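Local coordinates for protein putative peptidase (Bacteroides fragilis, PDB 5DYN) that belongs to the clostripain family of cysteine proteases and probably activates Bacteroides fragilis toxin by cleaving it, this chain being an N-terminal piece of the enzyme, at residues I66-D71 against V76-I81; V18-I23 against E37-G42; L54-I57 against A62-L65. All coordinates share one frame; numbering follows the deposited sequence.

Interaction 1. Residues I66-D71 against V76-I81; sequences IRLGKD and VVEETI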
# COMPACT_ATOMS: atom_id res chain seq x y z
N ILE A 66 17.64 -12.18 4.85
CA ILE A 66 17.72 -13.61 4.61
C ILE A 66 17.11 -13.99 3.27
O ILE A 66 16.50 -13.16 2.60
CB ILE A 66 17.01 -14.41 5.72
CG1 ILE A 66 15.50 -14.21 5.63
CG2 ILE A 66 17.53 -14.01 7.10
CD1 ILE A 66 14.72 -14.91 6.72
N ARG A 67 17.29 -15.25 2.89
CA ARG A 67 16.70 -15.78 1.68
C ARG A 67 16.02 -17.10 2.00
O ARG A 67 16.61 -17.97 2.63
CB ARG A 67 17.76 -15.97 0.60
CG ARG A 67 17.24 -16.63 -0.67
CD ARG A 67 18.34 -16.88 -1.68
NE ARG A 67 17.81 -17.42 -2.92
CZ ARG A 67 17.61 -18.72 -3.15
NH1 ARG A 67 17.92 -19.61 -2.22
NH2 ARG A 67 17.12 -19.12 -4.32
N LEU A 68 14.77 -17.24 1.57
CA LEU A 68 14.01 -18.46 1.84
C LEU A 68 14.18 -19.46 0.71
O LEU A 68 13.27 -19.68 -0.08
CB LEU A 68 12.53 -18.14 2.06
CG LEU A 68 12.21 -17.19 3.21
CD1 LEU A 68 10.71 -17.09 3.42
CD2 LEU A 68 12.90 -17.63 4.49
N GLY A 69 15.36 -20.07 0.64
CA GLY A 69 15.63 -21.08 -0.37
C GLY A 69 15.27 -22.47 0.12
O GLY A 69 14.79 -22.63 1.24
N LYS A 70 15.51 -23.47 -0.71
CA LYS A 70 15.27 -24.85 -0.34
C LYS A 70 16.58 -25.61 -0.24
O LYS A 70 17.49 -25.39 -1.04
CB LYS A 70 14.35 -25.54 -1.35
CG LYS A 70 12.97 -24.93 -1.48
CD LYS A 70 12.21 -25.60 -2.60
CE LYS A 70 10.77 -25.13 -2.67
NZ LYS A 70 10.06 -25.77 -3.81
N ASP A 71 16.70 -26.51 0.74
CA ASP A 71 17.88 -27.36 0.81
C ASP A 71 17.81 -28.40 -0.30
O ASP A 71 16.83 -28.48 -1.03
CB ASP A 71 18.02 -28.01 2.20
CG ASP A 71 16.84 -28.87 2.60
OD1 ASP A 71 16.04 -29.29 1.73
OD2 ASP A 71 16.71 -29.16 3.81
N VAL A 76 12.32 -26.06 2.89
CA VAL A 76 12.55 -24.62 2.90
C VAL A 76 13.46 -24.23 4.06
O VAL A 76 13.19 -24.58 5.21
CB VAL A 76 11.23 -23.83 2.98
CG1 VAL A 76 11.51 -22.34 3.18
CG2 VAL A 76 10.40 -24.05 1.72
N VAL A 77 14.53 -23.50 3.76
CA VAL A 77 15.50 -23.11 4.78
C VAL A 77 15.87 -21.63 4.69
O VAL A 77 15.90 -21.06 3.60
CB VAL A 77 16.79 -23.96 4.70
CG1 VAL A 77 16.50 -25.41 5.06
CG2 VAL A 77 17.40 -23.86 3.31
N GLU A 78 16.15 -21.03 5.84
CA GLU A 78 16.60 -19.64 5.88
C GLU A 78 18.08 -19.53 5.55
O GLU A 78 18.90 -20.24 6.12
CB GLU A 78 16.34 -19.03 7.26
CG GLU A 78 14.89 -19.04 7.71
CD GLU A 78 14.73 -18.45 9.10
OE1 GLU A 78 15.71 -17.87 9.61
OE2 GLU A 78 13.63 -18.56 9.67
N GLU A 79 18.41 -18.63 4.63
CA GLU A 79 19.80 -18.39 4.27
C GLU A 79 20.20 -16.95 4.58
O GLU A 79 19.66 -16.02 3.99
CB GLU A 79 20.03 -18.69 2.79
CG GLU A 79 19.57 -20.07 2.35
CD GLU A 79 19.61 -20.25 0.85
OE1 GLU A 79 20.13 -19.35 0.15
OE2 GLU A 79 19.12 -21.29 0.36
N THR A 80 21.14 -16.78 5.50
CA THR A 80 21.58 -15.45 5.89
C THR A 80 22.40 -14.79 4.79
O THR A 80 23.45 -15.29 4.39
CB THR A 80 22.41 -15.49 7.18
OG1 THR A 80 21.60 -15.97 8.26
CG2 THR A 80 22.92 -14.10 7.53
N ILE A 81 21.91 -13.65 4.30
CA ILE A 81 22.62 -12.88 3.28
C ILE A 81 23.47 -11.79 3.93
O ILE A 81 24.62 -11.57 3.54
CB ILE A 81 21.64 -12.22 2.29
CG1 ILE A 81 20.69 -13.27 1.71
CG2 ILE A 81 22.40 -11.50 1.18
CD1 ILE A 81 21.39 -14.45 1.08

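Interaction 2. Residues V18-I23 against E37-G42; sequences VLVYMI and EEMKEG. With NA (sodium ion), chain E.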
# COMPACT_ATOMS: atom_id res chain seq x y z
N VAL A 18 12.02 -11.28 -5.32
CA VAL A 18 11.12 -10.47 -4.51
C VAL A 18 11.72 -10.19 -3.14
O VAL A 18 12.08 -11.12 -2.41
CB VAL A 18 9.74 -11.15 -4.33
CG1 VAL A 18 8.85 -10.31 -3.43
CG2 VAL A 18 9.08 -11.38 -5.68
N LEU A 19 11.85 -8.92 -2.79
CA LEU A 19 12.32 -8.52 -1.48
C LEU A 19 11.14 -8.13 -0.59
O LEU A 19 10.36 -7.24 -0.94
CB LEU A 19 13.31 -7.36 -1.58
CG LEU A 19 13.71 -6.64 -0.29
CD1 LEU A 19 14.38 -7.60 0.69
CD2 LEU A 19 14.61 -5.46 -0.59
N VAL A 20 11.01 -8.80 0.55
CA VAL A 20 9.98 -8.44 1.52
C VAL A 20 10.60 -7.60 2.63
O VAL A 20 11.41 -8.10 3.41
CB VAL A 20 9.28 -9.68 2.11
CG1 VAL A 20 8.25 -9.26 3.14
CG2 VAL A 20 8.63 -10.49 1.00
N TYR A 21 10.22 -6.33 2.69
CA TYR A 21 10.81 -5.38 3.62
C TYR A 21 9.93 -5.21 4.85
O TYR A 21 8.88 -4.57 4.79
CB TYR A 21 11.04 -4.03 2.94
CG TYR A 21 12.06 -3.15 3.63
CD1 TYR A 21 11.71 -2.39 4.73
CD2 TYR A 21 13.37 -3.08 3.17
CE1 TYR A 21 12.64 -1.59 5.37
CE2 TYR A 21 14.30 -2.28 3.80
CZ TYR A 21 13.93 -1.53 4.90
OH TYR A 21 14.85 -0.73 5.53
N MET A 22 10.36 -5.77 5.98
CA MET A 22 9.54 -5.76 7.18
C MET A 22 10.05 -4.79 8.24
O MET A 22 10.99 -5.08 8.98
CB MET A 22 9.46 -7.16 7.78
CG MET A 22 9.09 -8.24 6.79
SD MET A 22 8.68 -9.78 7.61
CE MET A 22 8.92 -10.91 6.26
N ILE A 23 9.41 -3.63 8.32
CA ILE A 23 9.64 -2.70 9.41
C ILE A 23 8.76 -3.14 10.58
O ILE A 23 7.64 -2.65 10.74
CB ILE A 23 9.35 -1.25 9.01
CG1 ILE A 23 10.10 -0.91 7.72
CG2 ILE A 23 9.72 -0.29 10.13
CD1 ILE A 23 9.77 0.46 7.15
N GLU A 37 6.77 -17.47 8.60
CA GLU A 37 6.54 -18.90 8.54
C GLU A 37 5.58 -19.24 7.40
O GLU A 37 5.76 -20.24 6.70
CB GLU A 37 5.99 -19.42 9.88
CG GLU A 37 6.96 -19.24 11.04
CD GLU A 37 8.20 -20.11 10.93
OE1 GLU A 37 8.19 -21.08 10.15
OE2 GLU A 37 9.20 -19.80 11.62
N GLU A 38 4.58 -18.39 7.20
CA GLU A 38 3.66 -18.54 6.08
C GLU A 38 4.40 -18.42 4.75
O GLU A 38 4.03 -19.05 3.76
CB GLU A 38 2.54 -17.51 6.15
CG GLU A 38 1.55 -17.73 7.29
CD GLU A 38 0.54 -16.61 7.40
OE1 GLU A 38 0.46 -15.79 6.46
OE2 GLU A 38 -0.17 -16.54 8.42
N MET A 39 5.44 -17.60 4.73
CA MET A 39 6.25 -17.42 3.53
C MET A 39 7.01 -18.70 3.20
O MET A 39 7.06 -19.11 2.04
CB MET A 39 7.21 -16.25 3.70
CG MET A 39 6.52 -14.91 3.78
SD MET A 39 7.58 -13.52 4.19
CE MET A 39 6.34 -12.24 4.39
N LYS A 40 7.60 -19.32 4.21
CA LYS A 40 8.30 -20.60 4.03
C LYS A 40 7.35 -21.64 3.46
O LYS A 40 7.67 -22.34 2.50
CB LYS A 40 8.88 -21.10 5.35
CG LYS A 40 9.98 -20.23 5.93
CD LYS A 40 10.43 -20.77 7.26
CE LYS A 40 11.32 -19.78 7.98
NZ LYS A 40 11.72 -20.28 9.33
N GLU A 41 6.17 -21.74 4.07
CA GLU A 41 5.14 -22.66 3.63
C GLU A 41 4.73 -22.40 2.18
O GLU A 41 4.58 -23.33 1.39
CB GLU A 41 3.92 -22.55 4.55
CG GLU A 41 2.68 -23.25 4.05
CD GLU A 41 1.60 -23.32 5.11
OE1 GLU A 41 1.83 -22.80 6.22
OE2 GLU A 41 0.52 -23.90 4.84
N GLY A 42 4.57 -21.12 1.83
CA GLY A 42 4.20 -20.75 0.48
C GLY A 42 5.35 -20.97 -0.49
O GLY A 42 5.15 -21.24 -1.67
NA NA E . -0.38 -13.72 7.56
O HOH W 1 -1.48 -14.67 9.66

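Interaction 3. Residues L54-I57 against A62-L65; sequences LVYI and APRL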
# COMPACT_ATOMS: atom_id res chain seq x y z
N LEU A 54 13.68 -12.90 -0.91
CA LEU A 54 14.54 -12.33 0.10
C LEU A 54 13.68 -11.63 1.15
O LEU A 54 12.64 -11.06 0.84
CB LEU A 54 15.55 -11.37 -0.52
CG LEU A 54 16.85 -12.01 -1.02
CD1 LEU A 54 16.61 -13.11 -2.04
CD2 LEU A 54 17.76 -10.95 -1.61
N VAL A 55 14.12 -11.70 2.40
CA VAL A 55 13.36 -11.13 3.49
C VAL A 55 14.24 -10.26 4.37
O VAL A 55 15.22 -10.74 4.94
CB VAL A 55 12.70 -12.22 4.36
CG1 VAL A 55 12.27 -11.66 5.70
CG2 VAL A 55 11.53 -12.87 3.63
N TYR A 56 13.89 -8.99 4.47
CA TYR A 56 14.51 -8.12 5.46
C TYR A 56 13.55 -8.00 6.64
O TYR A 56 12.42 -7.54 6.49
CB TYR A 56 14.84 -6.75 4.87
CG TYR A 56 15.37 -5.77 5.89
CD1 TYR A 56 16.70 -5.82 6.30
CD2 TYR A 56 14.54 -4.81 6.46
CE1 TYR A 56 17.19 -4.93 7.23
CE2 TYR A 56 15.02 -3.92 7.40
CZ TYR A 56 16.35 -3.99 7.78
OH TYR A 56 16.83 -3.10 8.72
N ILE A 57 14.00 -8.43 7.82
CA ILE A 57 13.15 -8.38 9.00
C ILE A 57 13.84 -7.65 10.15
O ILE A 57 14.93 -8.02 10.58
CB ILE A 57 12.73 -9.81 9.46
CG1 ILE A 57 12.15 -9.79 10.88
CG2 ILE A 57 13.90 -10.78 9.36
CD1 ILE A 57 10.75 -9.21 10.96
N ALA A 62 18.08 -7.68 16.33
CA ALA A 62 18.90 -7.12 15.26
C ALA A 62 18.36 -7.42 13.87
O ALA A 62 17.92 -8.54 13.60
CB ALA A 62 20.34 -7.62 15.38
N PRO A 63 18.38 -6.42 12.98
CA PRO A 63 17.92 -6.58 11.59
C PRO A 63 18.70 -7.67 10.87
O PRO A 63 19.85 -7.95 11.22
CB PRO A 63 18.19 -5.21 10.96
CG PRO A 63 18.23 -4.27 12.11
CD PRO A 63 18.82 -5.04 13.25
N ARG A 64 18.08 -8.29 9.87
CA ARG A 64 18.74 -9.35 9.13
C ARG A 64 18.11 -9.54 7.75
O ARG A 64 16.88 -9.54 7.61
CB ARG A 64 18.69 -10.66 9.92
CG ARG A 64 17.30 -11.04 10.40
CD ARG A 64 17.33 -11.66 11.78
NE ARG A 64 16.00 -12.05 12.23
CZ ARG A 64 15.20 -11.29 12.98
NH1 ARG A 64 15.59 -10.09 13.36
NH2 ARG A 64 14.01 -11.74 13.34
N LEU A 65 18.96 -9.68 6.74
CA LEU A 65 18.49 -9.99 5.40
C LEU A 65 18.72 -11.46 5.11
O LEU A 65 19.86 -11.94 5.13
CB LEU A 65 19.20 -9.12 4.36
CG LEU A 65 18.80 -9.42 2.92
CD1 LEU A 65 17.30 -9.22 2.74
CD2 LEU A 65 19.58 -8.56 1.94

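Interaction 1. Residues I66-D71 against V76-I81
Arg-67 and Glu-79 form an antiparallel hydrogen-bonded pair in the hairpin of strands 64-70 and 76-83, where the axes of 66-70 and 76-81 run 150° apart, with N of Arg-67 giving a 2.7 Å bond to O of Glu-79 and N of Glu-79 returning one of 2.8 Å to O of Arg-67. Nearer the turn, Val-77 N donates almost straight to Gly-69 O at 2.7 Å. Between these rungs Leu-68 is the centre of an inverse gamma turn, in which Gly-69 N bonds weakly back to Arg-67 O.

The side chains of Arg-67 and Glu-79 lie alongside each other and point the same way. With CG of Arg-67 anti to the backbone N (chi1 176°) and the chain extended to NE, NH1 comes to Glu-79 OE1 at 3.3 Å, a weak hydrogen bond within a salt bridge. The carboxylate sits at the guanidinium edge, its plane turned 34° from the guanidinium. NH2 is bonded to Ala-48 O and Asn-52 OD1, so these oxygens hold the guanidinium as well. Glu-79 OE2 passes 3.6 Å from CA of Gly-69. On the other face, Leu-68 and Glu-78 lie side by side, CD2 of Leu-68 4.0 Å from CG of Glu-78.

That face, with Leu-68 and Val-76, packs against helix 29-43, while Arg-67 and Ile-81 lean on Tyr-106; strand 51-58 flanks strand 64-70, and strand 76-83 is outermost in the chain's sheet.

Interaction 2. Residues V18-I23 against E37-G42
OE1 of Glu-38 is gripped twice. It binds a sodium ion at 2.5 Å. It also accepts a hydrogen bond from the backbone N of Tyr-65 of the other protein chain in the assembly. OE2 lies farther from the metal, 3.0 Å from the sodium, so the carboxylate holds the ion unevenly. One water, Asp-35 and the carbonyl oxygens of Pro-61 and Ala-63 of the other chain complete the site, which therefore ties the outer side of helix 29-43 to that chain.

The inner side of the same helix makes the contact with strand 16-23, and it is wholly apolar. CA of Val-20 and CA of Met-39 are 9.9 Å apart, a gap spanned mostly by the long side chain of Met-39. CG of Met-39 is anti to its own carbonyl carbon (chi1 -68°), and the chain runs extended from there to CE. That methyl meets CE of Met-22 tip to tip at 3.5 Å, and CG1 of Val-20 likewise at 3.8 Å. SD of Met-39 is also near, 3.6 Å from CE of Met-22. Both methionines are buried, and with only 110 Å² covered between the segments the contact is a touch of side-chain ends.

Strand 16-23, helix 29-43 and strand 51-58 form a beta-alpha-beta crossover, as expected of the clan CD peptidase fold. Val-20 and Met-22 face this helix together with Val-55 of strand 51-58, whereas Leu-19 and Tyr-21 turn to helix 92-105 across the sheet; strand 110-116 flanks strand 16-23 on its other edge.

Interaction 3. Residues L54-I57 against A62-L65
With chi1 at 51°, CG of Arg-64 is wedged between its own N and carbonyl carbon, and a bend at chi2 (-142°) lays the rest of the chain alongside Ile-57. CG of Arg-64 then lies 3.6 Å from CG2 of Ile-57. That methyl sits over one guanidinium face, offset toward the rim, and NH2 comes 3.6 Å from CG1 of Ile-57. Two polar bonds fix the rotation of the guanidinium: NH1 donates to Ala-62 O at 2.8 Å, close to the guanidinium plane, and NH2 forms a salt bridge with Asp-59, itself a sodium ligand.

In the backbone, Ile-57 and Arg-64 are the hydrogen-bonded pair that starts the hairpin of strands 51-58 and 64-70: Ile-57 N reaches Arg-64 O at 3.1 Å with 168° at the hydrogen, and Arg-64 N to Ile-57 O is longer, 3.2 Å.

On the opposite face, the side chain of Tyr-56 runs beside Pro-63, its OH packed 3.4 Å from CB of the proline. The hydroxyl's hydrogen bonds go to Ser-89 OG and Gln-87 NE2, Gln-87 being a ligand of another sodium. CD1 of Leu-65 reaches across to strand 51-58, 3.4 Å from Val-55 O, on the side covered by helix 92-105.

All three contacts are built on one mixed sheet. Interaction 3 lies in its interior, its centre about 5 Å from the centre of the chain, and interaction 1 continues the same strand, 64-70, outward to the sheet margin, its centre about 12 Å from the chain's. Both are hairpin pairings with backbone hydrogen bonds, but interaction 1 adds a partly exposed ion pair, whereas interaction 3 combines buried apolar packing with polar groups that reach ligands of sodium. Interaction 2 differs in kind: a helix meets a strand with no hydrogen bond between them. It joins interaction 1 where Leu-68 CD1 packs 3.6 Å from Met-39 CB, and interaction 3 through the parallel pairing of strands 16-23 and 51-58.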